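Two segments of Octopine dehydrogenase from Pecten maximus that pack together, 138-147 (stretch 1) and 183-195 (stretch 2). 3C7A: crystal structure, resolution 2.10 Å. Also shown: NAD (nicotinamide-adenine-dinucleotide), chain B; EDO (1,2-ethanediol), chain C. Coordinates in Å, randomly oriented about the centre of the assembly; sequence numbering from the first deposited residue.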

ATOM      1  N   MET A 138     -15.821   2.529   0.696  1.00 12.74           N
ATOM      2  CA  MET A 138     -14.351   2.531   0.545  1.00 12.73           C
ATOM      3  C   MET A 138     -13.692   1.255   1.125  1.00 12.71           C
ATOM      4  O   MET A 138     -13.861   0.950   2.310  1.00 12.65           O
ATOM      5  N   MET A 139     -12.936   0.532   0.287  1.00 12.67           N
ATOM      6  CA  MET A 139     -12.341  -0.784   0.624  1.00 12.63           C
ATOM      7  C   MET A 139     -10.804  -0.785   0.460  1.00 12.71           C
ATOM      8  O   MET A 139     -10.302  -0.393  -0.595  1.00 12.66           O
ATOM      9  N   SER A 140     -10.070  -1.240   1.484  1.00 12.79           N
ATOM     10  CA  SER A 140      -8.587  -1.172   1.500  1.00 12.90           C
ATOM     11  C   SER A 140      -7.845  -2.494   1.814  1.00 12.97           C
ATOM     12  O   SER A 140      -7.993  -3.047   2.908  1.00 12.80           O
ATOM     13  N   PHE A 141      -7.024  -2.961   0.866  1.00 13.03           N
ATOM     14  CA  PHE A 141      -6.249  -4.217   0.999  1.00 13.21           C
ATOM     15  C   PHE A 141      -4.824  -4.019   1.552  1.00 13.38           C
ATOM     16  O   PHE A 141      -4.226  -2.953   1.372  1.00 13.34           O
ATOM     17  N   GLU A 142      -4.279  -5.058   2.195  1.00 13.59           N
ATOM     18  CA  GLU A 142      -2.978  -4.967   2.896  1.00 13.88           C
ATOM     19  C   GLU A 142      -1.721  -4.946   2.000  1.00 14.03           C
ATOM     20  O   GLU A 142      -0.743  -4.264   2.325  1.00 14.07           O
ATOM     21  N   THR A 143      -1.754  -5.697   0.896  1.00 14.11           N
ATOM     22  CA  THR A 143      -0.658  -5.741  -0.096  1.00 14.19           C
ATOM     23  C   THR A 143      -1.155  -6.317  -1.439  1.00 14.17           C
ATOM     24  O   THR A 143      -2.340  -6.627  -1.575  1.00 14.15           O
ATOM     25  N   LEU A 144      -0.263  -6.439  -2.425  1.00 14.23           N
ATOM     26  CA  LEU A 144      -0.617  -7.015  -3.734  1.00 14.24           C
ATOM     27  C   LEU A 144      -0.756  -8.547  -3.657  1.00 14.31           C
ATOM     28  O   LEU A 144       0.070  -9.207  -3.022  1.00 14.23           O
ATOM     29  N   PRO A 145      -1.812  -9.113  -4.289  1.00 14.45           N
ATOM     30  CA  PRO A 145      -2.078 -10.563  -4.273  1.00 14.60           C
ATOM     31  C   PRO A 145      -1.014 -11.473  -4.909  1.00 14.78           C
ATOM     32  O   PRO A 145      -0.922 -12.645  -4.530  1.00 14.75           O
ATOM     33  N   TRP A 146      -0.236 -10.954  -5.861  1.00 14.97           N
ATOM     34  CA  TRP A 146       0.751 -11.773  -6.587  1.00 15.19           C
ATOM     35  C   TRP A 146       2.156 -11.159  -6.617  1.00 15.45           C
ATOM     36  O   TRP A 146       2.330  -9.958  -6.393  1.00 15.54           O
ATOM     37  N   ALA A 147       3.152 -12.001  -6.894  1.00 15.77           N
ATOM     38  CA  ALA A 147       4.469 -11.544  -7.341  1.00 16.10           C
ATOM     39  C   ALA A 147       4.536 -11.749  -8.856  1.00 16.28           C
ATOM     40  O   ALA A 147       4.459 -12.885  -9.335  1.00 16.30           O
ATOM     41  N   THR A 183     -17.984 -10.568  -4.499  1.00 13.02           N
ATOM     42  CA  THR A 183     -17.700 -10.044  -5.846  1.00 12.90           C
ATOM     43  C   THR A 183     -16.195 -10.042  -6.147  1.00 12.85           C
ATOM     44  O   THR A 183     -15.775 -10.450  -7.235  1.00 12.83           O
ATOM     45  N   LEU A 184     -15.395  -9.589  -5.181  1.00 12.73           N
ATOM     46  CA  LEU A 184     -13.934  -9.575  -5.317  1.00 12.72           C
ATOM     47  C   LEU A 184     -13.329 -10.979  -5.415  1.00 12.82           C
ATOM     48  O   LEU A 184     -12.379 -11.195  -6.170  1.00 12.73           O
ATOM     49  N   GLN A 185     -13.889 -11.925  -4.662  1.00 12.88           N
ATOM     50  CA  GLN A 185     -13.464 -13.329  -4.709  1.00 13.08           C
ATOM     51  C   GLN A 185     -13.705 -13.959  -6.091  1.00 13.24           C
ATOM     52  O   GLN A 185     -12.864 -14.714  -6.588  1.00 13.31           O
ATOM     53  N   MET A 186     -14.847 -13.632  -6.697  1.00 13.41           N
ATOM     54  CA  MET A 186     -15.232 -14.120  -8.030  1.00 13.63           C
ATOM     55  C   MET A 186     -14.230 -13.727  -9.128  1.00 13.73           C
ATOM     56  O   MET A 186     -13.924 -14.532 -10.016  1.00 13.63           O
ATOM     57  N   LEU A 187     -13.726 -12.496  -9.059  1.00 13.76           N
ATOM     58  CA  LEU A 187     -12.788 -11.975 -10.060  1.00 13.86           C
ATOM     59  C   LEU A 187     -11.402 -12.631 -10.002  1.00 13.99           C
ATOM     60  O   LEU A 187     -10.759 -12.808 -11.040  1.00 14.01           O
ATOM     61  N   HIS A 188     -10.959 -12.994  -8.797  1.00 14.17           N
ATOM     62  CA  HIS A 188      -9.614 -13.550  -8.575  1.00 14.38           C
ATOM     63  C   HIS A 188      -9.507 -15.072  -8.748  1.00 14.64           C
ATOM     64  O   HIS A 188      -8.474 -15.575  -9.203  1.00 14.62           O
ATOM     65  N   GLY A 189     -10.560 -15.800  -8.377  1.00 14.89           N
ATOM     66  CA  GLY A 189     -10.571 -17.264  -8.480  1.00 15.15           C
ATOM     67  C   GLY A 189     -10.524 -17.984  -7.141  1.00 15.40           C
ATOM     68  O   GLY A 189     -11.088 -17.508  -6.152  1.00 15.44           O
ATOM     69  N   ALA A 190      -9.843 -19.131  -7.111  1.00 15.49           N
ATOM     70  CA  ALA A 190      -9.770 -19.981  -5.913  1.00 15.61           C
ATOM     71  C   ALA A 190      -8.863 -19.427  -4.808  1.00 15.72           C
ATOM     72  O   ALA A 190      -9.188 -19.536  -3.620  1.00 15.65           O
ATOM     73  N   GLU A 191      -7.729 -18.849  -5.204  1.00 15.81           N
ATOM     74  CA  GLU A 191      -6.762 -18.273  -4.263  1.00 16.04           C
ATOM     75  C   GLU A 191      -6.421 -16.824  -4.632  1.00 15.79           C
ATOM     76  O   GLU A 191      -6.420 -16.476  -5.817  1.00 15.78           O
ATOM     77  N   PRO A 192      -6.137 -15.968  -3.625  1.00 15.63           N
ATOM     78  CA  PRO A 192      -6.172 -16.199  -2.171  1.00 15.54           C
ATOM     79  C   PRO A 192      -7.585 -16.149  -1.584  1.00 15.42           C
ATOM     80  O   PRO A 192      -8.498 -15.608  -2.214  1.00 15.31           O
ATOM     81  N   VAL A 193      -7.751 -16.711  -0.385  1.00 15.34           N
ATOM     82  CA  VAL A 193      -9.021 -16.648   0.350  1.00 15.33           C
ATOM     83  C   VAL A 193      -9.083 -15.346   1.164  1.00 15.28           C
ATOM     84  O   VAL A 193      -8.241 -15.112   2.035  1.00 15.16           O
ATOM     85  N   PHE A 194     -10.081 -14.509   0.875  1.00 15.38           N
ATOM     86  CA  PHE A 194     -10.209 -13.186   1.507  1.00 15.47           C
ATOM     87  C   PHE A 194     -11.040 -13.188   2.798  1.00 15.52           C
ATOM     88  O   PHE A 194     -11.962 -13.993   2.954  1.00 15.41           O
ATOM     89  N   ARG A 195     -10.703 -12.270   3.706  1.00 15.60           N
ATOM     90  CA  ARG A 195     -11.474 -12.024   4.935  1.00 15.79           C
ATOM     91  C   ARG A 195     -11.567 -10.521   5.251  1.00 15.80           C
ATOM     92  O   ARG A 195     -10.821  -9.714   4.687  1.00 15.67           O
TER

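No direct hydrogen bond joins the two stretches. The contact is made by side-chain shape, with waters bridging at two points.

In the strand 138-141, Met139 and Phe141 point toward stretch 2. Met138 and Ser140 are out of its reach. Met139 is fully extended (chi1 t, chi2 t, chi3 near 180°), and its SD lies 4.3 Å from CD2 of Leu184. Phe141 (chi1 m) fills the hollow between Leu184 and Phe194. Both meet the edge of its ring: its CZ is 4.4 Å from Leu184 CG, and its CE2 is 4.1 Å from Phe194 CD1. Phe194 (chi1 m) turns a face to that edge. The planes meet at 67°, with centroids 5.4 Å apart. Leu184 has an off-well chi1 of -94° and touches both Met139 and Phe141.

Further along, Pro145 sits against His188 and Pro192. Its CG is 3.9 Å from His188 CE1, and its CB is 4.5 Å from Pro192 CG. A cis peptide bond precedes Pro192. His188 (chi1 m) also meets Trp146, whose CA-to-CB bond points sideways but whose ring end comes nearer. Trp146 CZ2 lies 3.6 Å from His188 ND1. The two rings are nearly parallel but slid apart, so they barely overlap.

Water 2 donates to the O atoms of His188 and Glu191, both at 3.0 Å, and accepts from Trp146 NE1 at 3.1 Å. Water 1 donates to Glu142 OE2 at 2.8 Å and accepts from Arg195 NH2 at 3.2 Å.

Within stretch 2, Gln185 braces the turn. Its NE2 donates to Gly189 O (3.0 Å) and Pro192 O (3.1 Å). Its OE1 accepts from Phe194 N (3.2 Å).

Leu144 CD2 lies 3.6 Å from C3N of NAD. The ethanediol O2 donates to Glu142 OE1 at 2.9 Å.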

ATOM      1  CB  MET A 138     -13.744   3.805   1.176  1.00 12.76           C
ATOM      2  CG  MET A 138     -14.161   5.134   0.507  1.00 12.59           C
ATOM      3  SD  MET A 138     -13.617   6.665   1.334  1.00 12.85           S
ATOM      4  CE  MET A 138     -14.793   6.781   2.683  1.00 12.54           C
ATOM      5  CB  MET A 139     -12.976  -1.872  -0.266  1.00 12.63           C
ATOM      6  CG  MET A 139     -12.755  -3.328   0.167  1.00 12.54           C
ATOM      7  SD  MET A 139     -13.536  -4.529  -0.952  1.00 12.51           S
ATOM      8  CE  MET A 139     -13.283  -6.063  -0.062  1.00 12.58           C
ATOM      9  CB  SER A 140      -8.115  -0.090   2.485  1.00 12.92           C
ATOM     10  OG  SER A 140      -8.547   1.204   2.099  1.00 13.16           O
ATOM     11  CB  PHE A 141      -6.179  -4.951  -0.351  1.00 13.16           C
ATOM     12  CG  PHE A 141      -7.429  -5.725  -0.698  1.00 13.12           C
ATOM     13  CD1 PHE A 141      -8.493  -5.105  -1.350  1.00 13.02           C
ATOM     14  CD2 PHE A 141      -7.535  -7.078  -0.384  1.00 13.17           C
ATOM     15  CE1 PHE A 141      -9.650  -5.818  -1.677  1.00 13.05           C
ATOM     16  CE2 PHE A 141      -8.687  -7.803  -0.705  1.00 13.44           C
ATOM     17  CZ  PHE A 141      -9.747  -7.171  -1.353  1.00 13.32           C
ATOM     18  CB  GLU A 142      -2.852  -6.023   4.018  1.00 13.95           C
ATOM     19  CG  GLU A 142      -2.830  -7.492   3.568  1.00 13.81           C
ATOM     20  CD  GLU A 142      -2.681  -8.483   4.726  1.00 14.10           C
ATOM     21  OE1 GLU A 142      -1.819  -8.273   5.609  1.00 14.71           O
ATOM     22  OE2 GLU A 142      -3.421  -9.490   4.746  1.00 13.71           O
ATOM     23  CB  THR A 143       0.599  -6.509   0.443  1.00 14.25           C
ATOM     24  OG1 THR A 143       1.720  -6.288  -0.424  1.00 14.51           O
ATOM     25  CG2 THR A 143       0.334  -8.012   0.574  1.00 14.16           C
ATOM     26  CB  LEU A 144       0.415  -6.613  -4.804  1.00 14.20           C
ATOM     27  CG  LEU A 144       0.072  -6.824  -6.289  1.00 14.21           C
ATOM     28  CD1 LEU A 144      -0.947  -5.796  -6.796  1.00 14.11           C
ATOM     29  CD2 LEU A 144       1.322  -6.793  -7.154  1.00 14.22           C
ATOM     30  CB  PRO A 145      -3.396 -10.688  -5.054  1.00 14.66           C
ATOM     31  CG  PRO A 145      -4.017  -9.333  -4.986  1.00 14.52           C
ATOM     32  CD  PRO A 145      -2.862  -8.388  -5.028  1.00 14.43           C
ATOM     33  CB  TRP A 146       0.309 -12.015  -8.043  1.00 15.03           C
ATOM     34  CG  TRP A 146      -1.176 -12.152  -8.282  1.00 14.83           C
ATOM     35  CD1 TRP A 146      -1.921 -13.295  -8.199  1.00 14.71           C
ATOM     36  CD2 TRP A 146      -2.080 -11.111  -8.678  1.00 14.64           C
ATOM     37  NE1 TRP A 146      -3.235 -13.027  -8.504  1.00 14.55           N
ATOM     38  CE2 TRP A 146      -3.361 -11.696  -8.803  1.00 14.64           C
ATOM     39  CE3 TRP A 146      -1.934  -9.739  -8.933  1.00 14.71           C
ATOM     40  CZ2 TRP A 146      -4.492 -10.954  -9.169  1.00 14.67           C
ATOM     41  CZ3 TRP A 146      -3.061  -9.002  -9.298  1.00 14.77           C
ATOM     42  CH2 TRP A 146      -4.323  -9.614  -9.411  1.00 14.72           C
ATOM     43  CB  ALA A 147       5.577 -12.315  -6.635  1.00 16.07           C
ATOM     44  CB  THR A 183     -18.297  -8.623  -6.064  1.00 12.91           C
ATOM     45  OG1 THR A 183     -19.702  -8.634  -5.781  1.00 12.73           O
ATOM     46  CG2 THR A 183     -18.088  -8.150  -7.505  1.00 12.95           C
ATOM     47  CB  LEU A 184     -13.281  -8.785  -4.170  1.00 12.70           C
ATOM     48  CG  LEU A 184     -12.946  -7.288  -4.326  1.00 12.49           C
ATOM     49  CD1 LEU A 184     -11.801  -7.066  -5.323  1.00 12.53           C
ATOM     50  CD2 LEU A 184     -14.162  -6.438  -4.699  1.00 12.15           C
ATOM     51  CB  GLN A 185     -14.169 -14.140  -3.610  1.00 13.09           C
ATOM     52  CG  GLN A 185     -13.623 -15.555  -3.396  1.00 13.14           C
ATOM     53  CD  GLN A 185     -12.245 -15.574  -2.749  1.00 13.02           C
ATOM     54  OE1 GLN A 185     -12.074 -15.142  -1.608  1.00 13.10           O
ATOM     55  NE2 GLN A 185     -11.259 -16.089  -3.474  1.00 12.69           N
ATOM     56  CB  MET A 186     -16.650 -13.626  -8.376  1.00 13.75           C
ATOM     57  CG  MET A 186     -17.203 -14.058  -9.744  1.00 14.06           C
ATOM     58  SD  MET A 186     -16.890 -12.891 -11.098  1.00 14.92           S
ATOM     59  CE  MET A 186     -18.053 -11.580 -10.716  1.00 14.59           C
ATOM     60  CB  LEU A 187     -12.659 -10.446  -9.947  1.00 13.79           C
ATOM     61  CG  LEU A 187     -13.891  -9.558 -10.182  1.00 13.68           C
ATOM     62  CD1 LEU A 187     -13.606  -8.121  -9.769  1.00 13.68           C
ATOM     63  CD2 LEU A 187     -14.380  -9.609 -11.632  1.00 13.67           C
ATOM     64  CB  HIS A 188      -9.082 -13.142  -7.192  1.00 14.34           C
ATOM     65  CG  HIS A 188      -8.691 -11.697  -7.092  1.00 14.23           C
ATOM     66  ND1 HIS A 188      -7.377 -11.280  -7.072  1.00 14.42           N
ATOM     67  CD2 HIS A 188      -9.443 -10.574  -7.008  1.00 13.95           C
ATOM     68  CE1 HIS A 188      -7.335  -9.963  -6.979  1.00 13.99           C
ATOM     69  NE2 HIS A 188      -8.576  -9.510  -6.939  1.00 14.35           N
ATOM     70  CB  ALA A 190      -9.346 -21.399  -6.291  1.00 15.68           C
ATOM     71  CB  GLU A 191      -5.482 -19.117  -4.222  1.00 16.02           C
ATOM     72  CG  GLU A 191      -5.605 -20.412  -3.418  1.00 16.70           C
ATOM     73  CD  GLU A 191      -4.274 -21.129  -3.239  1.00 16.82           C
ATOM     74  OE1 GLU A 191      -3.546 -21.319  -4.238  1.00 18.09           O
ATOM     75  OE2 GLU A 191      -3.957 -21.514  -2.092  1.00 18.40           O
ATOM     76  CB  PRO A 192      -5.341 -15.035  -1.602  1.00 15.50           C
ATOM     77  CG  PRO A 192      -4.799 -14.278  -2.797  1.00 15.59           C
ATOM     78  CD  PRO A 192      -5.707 -14.594  -3.932  1.00 15.61           C
ATOM     79  CB  VAL A 193      -9.216 -17.883   1.285  1.00 15.33           C
ATOM     80  CG1 VAL A 193     -10.585 -17.848   1.960  1.00 15.32           C
ATOM     81  CG2 VAL A 193      -9.043 -19.190   0.515  1.00 15.49           C
ATOM     82  CB  PHE A 194     -10.805 -12.157   0.529  1.00 15.45           C
ATOM     83  CG  PHE A 194      -9.990 -11.940  -0.729  1.00 15.51           C
ATOM     84  CD1 PHE A 194      -8.595 -11.920  -0.693  1.00 15.64           C
ATOM     85  CD2 PHE A 194     -10.629 -11.713  -1.944  1.00 15.36           C
ATOM     86  CE1 PHE A 194      -7.852 -11.708  -1.857  1.00 15.59           C
ATOM     87  CE2 PHE A 194      -9.893 -11.497  -3.112  1.00 15.71           C
ATOM     88  CZ  PHE A 194      -8.503 -11.495  -3.067  1.00 15.49           C
ATOM     89  CB  ARG A 195     -10.874 -12.795   6.123  1.00 15.79           C
ATOM     90  CG  ARG A 195      -9.552 -12.234   6.648  1.00 15.89           C
ATOM     91  CD  ARG A 195      -8.964 -13.094   7.763  1.00 16.00           C
ATOM     92  NE  ARG A 195      -7.786 -12.474   8.370  1.00 16.43           N
ATOM     93  CZ  ARG A 195      -6.543 -12.580   7.903  1.00 16.94           C
ATOM     94  NH1 ARG A 195      -6.287 -13.290   6.808  1.00 17.00           N
ATOM     95  NH2 ARG A 195      -5.545 -11.973   8.533  1.00 16.91           N
TER
HETATM   96  PA  NAD B 405       4.661  -0.559 -11.556  1.00 17.38           P
HETATM   97  O1A NAD B 405       5.983   0.033 -11.257  1.00 16.79           O
HETATM   98  O2A NAD B 405       4.793  -1.692 -12.501  1.00 16.80           O
HETATM   99  O5B NAD B 405       3.670   0.571 -12.150  1.00 17.88           O
HETATM  100  C5B NAD B 405       4.035   1.385 -13.250  1.00 18.74           C
HETATM  101  C4B NAD B 405       2.817   2.157 -13.755  1.00 19.15           C
HETATM  102  O4B NAD B 405       2.565   3.284 -12.933  1.00 19.67           O
HETATM  103  C3B NAD B 405       3.000   2.702 -15.167  1.00 19.45           C
HETATM  104  O3B NAD B 405       2.515   1.818 -16.151  1.00 19.27           O
HETATM  105  C2B NAD B 405       2.229   4.008 -15.156  1.00 19.89           C
HETATM  106  O2B NAD B 405       0.895   3.824 -15.577  1.00 19.77           O
HETATM  107  C1B NAD B 405       2.251   4.437 -13.698  1.00 20.32           C
HETATM  108  N9A NAD B 405       3.287   5.480 -13.542  1.00 20.65           N
HETATM  109  C8A NAD B 405       4.617   5.268 -13.272  1.00 20.85           C
HETATM  110  N7A NAD B 405       5.249   6.461 -13.219  1.00 21.07           N
HETATM  111  C5A NAD B 405       4.344   7.438 -13.453  1.00 20.90           C
HETATM  112  C6A NAD B 405       4.464   8.823 -13.508  1.00 20.89           C
HETATM  113  N6A NAD B 405       5.676   9.372 -13.567  1.00 21.11           N
HETATM  114  N1A NAD B 405       3.342   9.594 -13.771  1.00 20.75           N
HETATM  115  C2A NAD B 405       2.115   8.984 -13.975  1.00 20.85           C
HETATM  116  N3A NAD B 405       2.009   7.605 -13.919  1.00 20.81           N
HETATM  117  C4A NAD B 405       3.105   6.839 -13.660  1.00 20.74           C
HETATM  118  O3  NAD B 405       3.965  -1.012 -10.165  1.00 17.10           O
HETATM  119  PN  NAD B 405       3.450  -2.518  -9.885  1.00 17.18           P
HETATM  120  O1N NAD B 405       4.601  -3.438 -10.037  1.00 17.27           O
HETATM  121  O2N NAD B 405       2.216  -2.758 -10.668  1.00 16.78           O
HETATM  122  O5D NAD B 405       3.067  -2.516  -8.317  1.00 17.62           O
HETATM  123  C5D NAD B 405       2.108  -1.645  -7.752  1.00 17.80           C
HETATM  124  C4D NAD B 405       2.307  -1.564  -6.236  1.00 18.04           C
HETATM  125  O4D NAD B 405       2.288  -2.858  -5.647  1.00 18.01           O
HETATM  126  C3D NAD B 405       3.642  -0.924  -5.875  1.00 18.20           C
HETATM  127  O3D NAD B 405       3.437   0.039  -4.866  1.00 18.22           O
HETATM  128  C2D NAD B 405       4.491  -2.077  -5.366  1.00 18.11           C
HETATM  129  O2D NAD B 405       5.366  -1.665  -4.341  1.00 18.04           O
HETATM  130  C1D NAD B 405       3.457  -3.084  -4.872  1.00 18.05           C
HETATM  131  N1N NAD B 405       3.913  -4.494  -4.958  1.00 18.12           N
HETATM  132  C2N NAD B 405       4.385  -5.031  -6.133  1.00 18.04           C
HETATM  133  C3N NAD B 405       4.804  -6.365  -6.190  1.00 18.06           C
HETATM  134  C7N NAD B 405       5.083  -7.014  -7.521  1.00 18.01           C
HETATM  135  O7N NAD B 405       5.570  -8.254  -7.556  1.00 17.76           O
HETATM  136  N7N NAD B 405       4.829  -6.306  -8.715  1.00 18.20           N
HETATM  137  C4N NAD B 405       4.738  -7.150  -5.035  1.00 18.12           C
HETATM  138  C5N NAD B 405       4.255  -6.601  -3.847  1.00 18.14           C
HETATM  139  C6N NAD B 405       3.843  -5.269  -3.827  1.00 18.11           C
HETATM  140  C1  EDO C 406       2.345  -6.804   7.927  1.00 16.99           C
HETATM  141  O1  EDO C 406       2.766  -5.444   7.766  1.00 16.48           O
HETATM  142  C2  EDO C 406       0.844  -6.917   7.680  1.00 17.07           C
HETATM  143  O2  EDO C 406       0.573  -6.770   6.280  1.00 17.16           O
HETATM  144  O   HOH W   1      -3.421 -11.968   6.121  1.00 24.78           O
HETATM  145  O   HOH W   2      -5.670 -15.011  -8.279  1.00 12.84           O